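Local coordinates for hypothetical protein (Deinococcus radiodurans, PDB 1U5K) that probably takes part in DNA repair and recombination by the RecF pathway, and carries a bound zinc ion, at residues Ala144-Gln149 with Glu219-Val224; Pro159-Pro164 with Gly169-Ser174. One frame throughout, in Å; residues are numbered along the deposited sequence.

Contact 1. Residues Ala144-Gln149 with Glu219-Val224; sequences AGVIPQ and EKFVTV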
ATOM      1  N   ALA A 144       4.164 -17.079 -14.166  1.00 29.22           N
ATOM      2  CA  ALA A 144       2.972 -16.779 -13.406  1.00 29.30           C
ATOM      3  C   ALA A 144       1.772 -16.974 -14.321  1.00 29.63           C
ATOM      4  O   ALA A 144       1.928 -17.413 -15.460  1.00 30.81           O
ATOM      5  CB  ALA A 144       3.092 -15.357 -12.849  1.00 28.10           C
ATOM      6  N   GLY A 145       0.598 -16.606 -13.818  1.00 31.49           N
ATOM      7  CA  GLY A 145      -0.697 -16.763 -14.473  1.00 32.49           C
ATOM      8  C   GLY A 145      -1.106 -15.774 -15.556  1.00 33.03           C
ATOM      9  O   GLY A 145      -2.005 -16.058 -16.359  1.00 35.28           O
ATOM     10  N   VAL A 146      -0.509 -14.587 -15.540  1.00 31.99           N
ATOM     11  CA  VAL A 146      -0.604 -13.643 -16.654  1.00 32.12           C
ATOM     12  C   VAL A 146      -0.111 -14.217 -17.983  1.00 32.47           C
ATOM     13  O   VAL A 146       0.656 -15.196 -17.992  1.00 32.41           O
ATOM     14  CB  VAL A 146       0.210 -12.377 -16.345  1.00 31.62           C
ATOM     15  CG1 VAL A 146      -0.226 -11.787 -15.023  1.00 33.42           C
ATOM     16  CG2 VAL A 146       1.703 -12.687 -16.312  1.00 31.38           C
ATOM     17  N   ILE A 147      -0.558 -13.570 -19.061  1.00 32.84           N
ATOM     18  CA  ILE A 147      -0.212 -13.909 -20.441  1.00 33.41           C
ATOM     19  C   ILE A 147       0.417 -12.730 -21.182  1.00 32.46           C
ATOM     20  O   ILE A 147      -0.263 -11.832 -21.701  1.00 31.84           O
ATOM     21  CB  ILE A 147      -1.423 -14.426 -21.241  1.00 34.24           C
ATOM     22  CG1 ILE A 147      -2.061 -15.624 -20.538  1.00 37.48           C
ATOM     23  CG2 ILE A 147      -1.030 -14.720 -22.699  1.00 34.65           C
ATOM     24  CD1 ILE A 147      -1.769 -16.966 -21.202  1.00 45.80           C
ATOM     25  N   PRO A 148       1.745 -12.709 -21.168  1.00 32.50           N
ATOM     26  CA  PRO A 148       2.472 -11.675 -21.902  1.00 31.82           C
ATOM     27  C   PRO A 148       2.163 -11.848 -23.399  1.00 32.36           C
ATOM     28  O   PRO A 148       1.964 -12.972 -23.887  1.00 32.34           O
ATOM     29  CB  PRO A 148       3.932 -11.957 -21.538  1.00 33.85           C
ATOM     30  CG  PRO A 148       3.922 -12.901 -20.359  1.00 32.53           C
ATOM     31  CD  PRO A 148       2.624 -13.609 -20.393  1.00 32.03           C
ATOM     32  N   GLN A 149       2.065 -10.736 -24.123  1.00 29.56           N
ATOM     33  CA  GLN A 149       1.710 -10.785 -25.540  1.00 29.59           C
ATOM     34  C   GLN A 149       2.239  -9.538 -26.236  1.00 28.74           C
ATOM     35  O   GLN A 149       1.615  -8.490 -26.137  1.00 29.23           O
ATOM     36  CB  GLN A 149       0.193 -10.922 -25.715  1.00 29.63           C
ATOM     37  CG  GLN A 149      -0.285 -11.385 -27.073  1.00 28.73           C
ATOM     38  CD  GLN A 149      -0.232 -10.281 -28.107  1.00 32.75           C
ATOM     39  OE1 GLN A 149      -1.131  -9.433 -28.216  1.00 34.59           O
ATOM     40  NE2 GLN A 149       0.841 -10.288 -28.873  1.00 27.55           N
ATOM     41  N   GLU A 219       3.710  -2.127 -14.340  1.00 22.70           N
ATOM     42  CA  GLU A 219       2.655  -1.794 -13.393  1.00 24.11           C
ATOM     43  C   GLU A 219       1.265  -1.908 -14.017  1.00 24.09           C
ATOM     44  O   GLU A 219       0.376  -2.497 -13.413  1.00 23.95           O
ATOM     45  CB  GLU A 219       2.835  -0.374 -12.853  1.00 25.47           C
ATOM     46  CG  GLU A 219       3.984  -0.215 -11.877  1.00 28.97           C
ATOM     47  CD  GLU A 219       4.103   1.205 -11.339  1.00 34.50           C
ATOM     48  OE1 GLU A 219       3.586   1.463 -10.243  1.00 39.73           O
ATOM     49  OE2 GLU A 219       4.671   2.089 -12.005  1.00 39.57           O
ATOM     50  N   LYS A 220       1.095  -1.356 -15.214  1.00 22.88           N
ATOM     51  CA  LYS A 220      -0.170  -1.398 -15.925  1.00 23.88           C
ATOM     52  C   LYS A 220      -0.545  -2.839 -16.271  1.00 22.66           C
ATOM     53  O   LYS A 220      -1.658  -3.294 -16.005  1.00 22.03           O
ATOM     54  CB  LYS A 220      -0.078  -0.571 -17.216  1.00 24.31           C
ATOM     55  CG  LYS A 220      -1.377  -0.418 -17.996  1.00 29.13           C
ATOM     56  CD  LYS A 220      -2.575  -0.012 -17.158  1.00 37.34           C
ATOM     57  CE  LYS A 220      -2.605   1.415 -16.655  1.00 40.75           C
ATOM     58  NZ  LYS A 220      -3.988   1.671 -16.131  1.00 41.12           N
ATOM     59  N   PHE A 221       0.393  -3.552 -16.882  1.00 21.41           N
ATOM     60  CA  PHE A 221       0.167  -4.935 -17.263  1.00 20.74           C
ATOM     61  C   PHE A 221      -0.238  -5.798 -16.073  1.00 21.49           C
ATOM     62  O   PHE A 221      -1.241  -6.506 -16.161  1.00 21.46           O
ATOM     63  CB  PHE A 221       1.417  -5.504 -17.943  1.00 21.77           C
ATOM     64  CG  PHE A 221       1.276  -6.927 -18.394  1.00 21.06           C
ATOM     65  CD1 PHE A 221       0.491  -7.259 -19.479  1.00 22.56           C
ATOM     66  CD2 PHE A 221       1.897  -7.946 -17.711  1.00 24.60           C
ATOM     67  CE1 PHE A 221       0.382  -8.571 -19.915  1.00 20.07           C
ATOM     68  CE2 PHE A 221       1.773  -9.264 -18.129  1.00 24.39           C
ATOM     69  CZ  PHE A 221       1.015  -9.568 -19.231  1.00 26.09           C
ATOM     70  N   VAL A 222       0.524  -5.753 -14.982  1.00 21.22           N
ATOM     71  CA  VAL A 222       0.270  -6.621 -13.837  1.00 22.69           C
ATOM     72  C   VAL A 222      -1.086  -6.310 -13.185  1.00 23.59           C
ATOM     73  O   VAL A 222      -1.842  -7.210 -12.839  1.00 24.80           O
ATOM     74  CB  VAL A 222       1.440  -6.637 -12.828  1.00 22.90           C
ATOM     75  CG1 VAL A 222       1.035  -7.333 -11.543  1.00 22.93           C
ATOM     76  CG2 VAL A 222       2.672  -7.313 -13.416  1.00 24.35           C
ATOM     77  N   THR A 223      -1.383  -5.032 -13.017  1.00 23.87           N
ATOM     78  CA  THR A 223      -2.610  -4.545 -12.420  1.00 27.09           C
ATOM     79  C   THR A 223      -3.803  -4.894 -13.304  1.00 26.43           C
ATOM     80  O   THR A 223      -4.844  -5.225 -12.764  1.00 27.19           O
ATOM     81  CB  THR A 223      -2.520  -3.022 -12.199  1.00 28.13           C
ATOM     82  OG1 THR A 223      -1.575  -2.752 -11.147  1.00 32.31           O
ATOM     83  CG2 THR A 223      -3.811  -2.513 -11.563  1.00 34.33           C
ATOM     84  N   VAL A 224      -3.690  -4.837 -14.629  1.00 25.32           N
ATOM     85  CA  VAL A 224      -4.798  -5.257 -15.483  1.00 25.49           C
ATOM     86  C   VAL A 224      -4.964  -6.776 -15.467  1.00 25.03           C
ATOM     87  O   VAL A 224      -6.084  -7.264 -15.422  1.00 25.99           O
ATOM     88  CB  VAL A 224      -4.667  -4.718 -16.910  1.00 24.61           C
ATOM     89  CG1 VAL A 224      -5.686  -5.363 -17.861  1.00 28.03           C
ATOM     90  CG2 VAL A 224      -4.797  -3.215 -16.871  1.00 26.20           C
TER
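F221 reaches out from helix 211-225 and sets the far end of its ring against V146, I147 and P148, in the helical C-terminal part of RecO, where the loop after helix 129-141 packs across the side of helix 211-225 through contacts on one phenyl ring. CB starts toward the loop, and with CG anti to the backbone N (chi1 -179°) the ring carries on straight out from the helix, so that the half of the ring farthest from CB does the touching. CE2 meets V146, lying 3.9 Å from its CG2, the two side chains crossing at a slant. On the other side of CZ, CE1 is 3.8 Å from I147 O. CZ, between them, is 3.7 Å from P148 CA, with P148 CB a little farther off. The side chain of I147 itself turns away from the helix, and its backbone N is hydrogen-bonded to Q225 OE1 farther along the same helix. V146 also packs on V226, just past the end of the helix. The tightest approach is at the ring's edge, where I147 O lies near the ring plane, 3.6 Å from F221 CZ.

Contact 2. Residues Pro159-Pro164 with Gly169-Ser174; sequences PDPEHP and GQLLCS. With ZN (zinc ion), chain C.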
ATOM      1  N   PRO A 159       0.836  -7.072 -36.609  1.00 27.39           N
ATOM      2  CA  PRO A 159       2.121  -7.631 -36.182  1.00 27.26           C
ATOM      3  C   PRO A 159       3.137  -6.581 -35.752  1.00 26.96           C
ATOM      4  O   PRO A 159       3.200  -5.481 -36.296  1.00 27.34           O
ATOM      5  CB  PRO A 159       2.586  -8.479 -37.373  1.00 27.82           C
ATOM      6  CG  PRO A 159       1.586  -8.297 -38.436  1.00 29.53           C
ATOM      7  CD  PRO A 159       0.463  -7.399 -37.995  1.00 27.76           C
ATOM      8  N   ASP A 160       3.913  -6.929 -34.730  1.00 27.35           N
ATOM      9  CA  ASP A 160       5.062  -6.143 -34.302  1.00 27.43           C
ATOM     10  C   ASP A 160       4.768  -4.703 -33.877  1.00 26.70           C
ATOM     11  O   ASP A 160       5.455  -3.793 -34.316  1.00 25.35           O
ATOM     12  CB  ASP A 160       6.098  -6.137 -35.427  1.00 29.40           C
ATOM     13  CG  ASP A 160       6.446  -7.534 -35.874  1.00 31.62           C
ATOM     14  OD1 ASP A 160       6.685  -8.353 -34.971  1.00 33.80           O
ATOM     15  OD2 ASP A 160       6.432  -7.917 -37.060  1.00 37.38           O
ATOM     16  N   PRO A 161       3.838  -4.500 -32.950  1.00 25.62           N
ATOM     17  CA  PRO A 161       3.511  -3.159 -32.462  1.00 26.51           C
ATOM     18  C   PRO A 161       4.694  -2.535 -31.725  1.00 26.90           C
ATOM     19  O   PRO A 161       5.444  -3.223 -31.035  1.00 29.03           O
ATOM     20  CB  PRO A 161       2.355  -3.421 -31.489  1.00 26.39           C
ATOM     21  CG  PRO A 161       2.558  -4.808 -30.994  1.00 24.46           C
ATOM     22  CD  PRO A 161       3.154  -5.544 -32.170  1.00 25.99           C
ATOM     23  N   GLU A 162       4.819  -1.219 -31.818  1.00 27.59           N
ATOM     24  CA  GLU A 162       5.953  -0.524 -31.235  1.00 28.55           C
ATOM     25  C   GLU A 162       5.563   0.527 -30.206  1.00 27.96           C
ATOM     26  O   GLU A 162       6.419   1.256 -29.707  1.00 26.85           O
ATOM     27  CB  GLU A 162       6.742   0.148 -32.358  1.00 29.42           C
ATOM     28  CG  GLU A 162       7.270  -0.801 -33.416  1.00 33.32           C
ATOM     29  CD  GLU A 162       8.188  -0.119 -34.416  1.00 40.63           C
ATOM     30  OE1 GLU A 162       8.025   1.095 -34.662  1.00 44.35           O
ATOM     31  OE2 GLU A 162       9.107  -0.795 -34.930  1.00 48.38           O
ATOM     32  N   HIS A 163       4.271   0.640 -29.910  1.00 27.29           N
ATOM     33  CA  HIS A 163       3.825   1.758 -29.088  1.00 27.74           C
ATOM     34  C   HIS A 163       3.254   1.338 -27.740  1.00 26.81           C
ATOM     35  O   HIS A 163       2.730   0.224 -27.602  1.00 25.52           O
ATOM     36  CB  HIS A 163       2.770   2.596 -29.813  1.00 27.51           C
ATOM     37  CG  HIS A 163       3.242   3.186 -31.108  1.00 28.12           C
ATOM     38  ND1 HIS A 163       3.251   4.547 -31.328  1.00 27.48           N
ATOM     39  CD2 HIS A 163       3.654   2.614 -32.265  1.00 28.97           C
ATOM     40  CE1 HIS A 163       3.689   4.789 -32.550  1.00 26.64           C
ATOM     41  NE2 HIS A 163       3.940   3.635 -33.143  1.00 28.91           N
ATOM     42  N   PRO A 164       3.293   2.268 -26.787  1.00 26.55           N
ATOM     43  CA  PRO A 164       2.715   2.048 -25.457  1.00 26.22           C
ATOM     44  C   PRO A 164       1.217   1.788 -25.531  1.00 25.99           C
ATOM     45  O   PRO A 164       0.557   2.323 -26.421  1.00 26.13           O
ATOM     46  CB  PRO A 164       2.967   3.369 -24.723  1.00 26.71           C
ATOM     47  CG  PRO A 164       4.026   4.058 -25.485  1.00 27.11           C
ATOM     48  CD  PRO A 164       3.866   3.620 -26.902  1.00 27.35           C
ATOM     49  N   GLY A 169      -1.552  -2.231 -20.843  1.00 26.51           N
ATOM     50  CA  GLY A 169      -0.146  -2.479 -20.585  1.00 26.99           C
ATOM     51  C   GLY A 169       0.587  -3.462 -21.482  1.00 27.24           C
ATOM     52  O   GLY A 169       1.646  -3.993 -21.127  1.00 28.62           O
ATOM     53  N   GLN A 170       0.039  -3.695 -22.673  1.00 26.17           N
ATOM     54  CA  GLN A 170       0.687  -4.505 -23.694  1.00 25.36           C
ATOM     55  C   GLN A 170       1.366  -3.544 -24.671  1.00 25.85           C
ATOM     56  O   GLN A 170       1.956  -2.568 -24.220  1.00 24.78           O
ATOM     57  CB  GLN A 170      -0.381  -5.404 -24.324  1.00 24.99           C
ATOM     58  CG  GLN A 170      -0.920  -6.402 -23.338  1.00 27.35           C
ATOM     59  CD  GLN A 170      -1.932  -7.417 -23.829  1.00 30.16           C
ATOM     60  OE1 GLN A 170      -2.358  -8.233 -23.034  1.00 39.72           O
ATOM     61  NE2 GLN A 170      -2.273  -7.433 -25.108  1.00 43.69           N
ATOM     62  N   LEU A 171       1.193  -3.730 -25.982  1.00 25.19           N
ATOM     63  CA  LEU A 171       1.685  -2.813 -27.005  1.00 24.96           C
ATOM     64  C   LEU A 171       0.646  -2.567 -28.110  1.00 24.03           C
ATOM     65  O   LEU A 171      -0.155  -3.443 -28.409  1.00 23.57           O
ATOM     66  CB  LEU A 171       2.933  -3.397 -27.645  1.00 25.48           C
ATOM     67  CG  LEU A 171       4.131  -3.696 -26.725  1.00 28.21           C
ATOM     68  CD1 LEU A 171       5.097  -4.535 -27.521  1.00 27.76           C
ATOM     69  CD2 LEU A 171       4.786  -2.430 -26.232  1.00 27.57           C
ATOM     70  N   LEU A 172       0.660  -1.379 -28.700  1.00 24.31           N
ATOM     71  CA  LEU A 172      -0.254  -0.960 -29.760  1.00 23.76           C
ATOM     72  C   LEU A 172       0.524  -0.644 -31.026  1.00 23.95           C
ATOM     73  O   LEU A 172       1.673  -0.200 -30.951  1.00 23.92           O
ATOM     74  CB  LEU A 172      -1.042   0.284 -29.352  1.00 23.15           C
ATOM     75  CG  LEU A 172      -1.997   0.074 -28.187  1.00 21.94           C
ATOM     76  CD1 LEU A 172      -2.567   1.408 -27.735  1.00 27.28           C
ATOM     77  CD2 LEU A 172      -3.044  -0.970 -28.525  1.00 24.38           C
ATOM     78  N   CYS A 173      -0.110  -0.826 -32.188  1.00 24.44           N
ATOM     79  CA  CYS A 173       0.486  -0.400 -33.454  1.00 24.46           C
ATOM     80  C   CYS A 173       0.354   1.106 -33.632  1.00 24.87           C
ATOM     81  O   CYS A 173      -0.388   1.788 -32.916  1.00 24.15           O
ATOM     82  CB  CYS A 173      -0.137  -1.131 -34.655  1.00 25.16           C
ATOM     83  SG  CYS A 173      -1.821  -0.606 -35.047  1.00 25.71           S
ATOM     84  N   SER A 174       1.051   1.616 -34.642  1.00 26.34           N
ATOM     85  CA  SER A 174       1.091   3.046 -34.935  1.00 27.03           C
ATOM     86  C   SER A 174      -0.301   3.594 -35.246  1.00 27.36           C
ATOM     87  O   SER A 174      -0.587   4.746 -34.942  1.00 28.16           O
ATOM     88  CB  SER A 174       2.087   3.352 -36.063  1.00 28.17           C
ATOM     89  OG  SER A 174       1.605   2.873 -37.315  1.00 31.53           O
TER
HETATM   90 ZN    ZN C 300      -3.534  -1.746 -33.969  1.00 32.88          ZN
HETATM   91  O   HOH W   1       3.699  -0.213 -34.769  1.00 21.84           O
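P161 and L171 meet at about a right angle, the proline CG resting 3.7 Å from L171 CB, while P161 CB sits close against the carbonyl of L172. The two methyls of L171 split: CD1 comes up to P161 O and CD2 to H163 O, 3.6 Å away. Y182 and, from helix 184-192, L190 pack on the same leucine.

H163 and L172 form the antiparallel hydrogen-bonded pair of a short beta hairpin, the small two-stranded piece beside the zinc site of the C-terminal domain. L172 N gives a straight bond of 2.8 Å to H163 O, at 168°; the return bond from H163 N to L172 O is 2.9 Å but more bent, at 141°. Both side chains leave on one face of the hairpin. H163 holds CG beside its own backbone N and anti to the carbonyl carbon, which sends the imidazole toward S174 and brings CB to 3.2 Å from L172 O. S174 CA and C173 O lie over one face of the ring, and NE2 comes 3.4 Å from S174 CA. ND1 is hydrogen-bonded to L179 O, which helps to hold the ring's turn about CB-CG. L172 extends its branch to P164, with CD1 3.5 Å from P164 O.

C173, next after L172 in the chain, turns its CB away from residues 159-164. Its SG stands between the backbone N and the carbonyl carbon (chi1 72°) and binds the zinc ion at 2.3 Å, with C153, C156 and C176 completing the four-cysteine site. Beside the H163-L172 pair, toward S174, one water accepts weakly from both E162 N and S174 N.

In the fold
From the N terminus the chain first makes the five-stranded sheet of the N-terminal OB domain, then helices 86-102, 110-125 and 129-141. It next enters residues 144-149, where the large loop of contact 1 opens. Inside this loop lies contact 2, a short hairpin closed between 159-164 and 169-174, so the two nest and do not cross. After the hairpin come C176, helices 184-192 and 198-203, and helix 211-225, which closes contact 1. The contacts touch directly: F221 CB lies 3.5 Å from G169 O. Helix 211-225 therefore packs against both the loop of contact 1 and the residues just before strand 171-172, joining the helices to the zinc-bearing region.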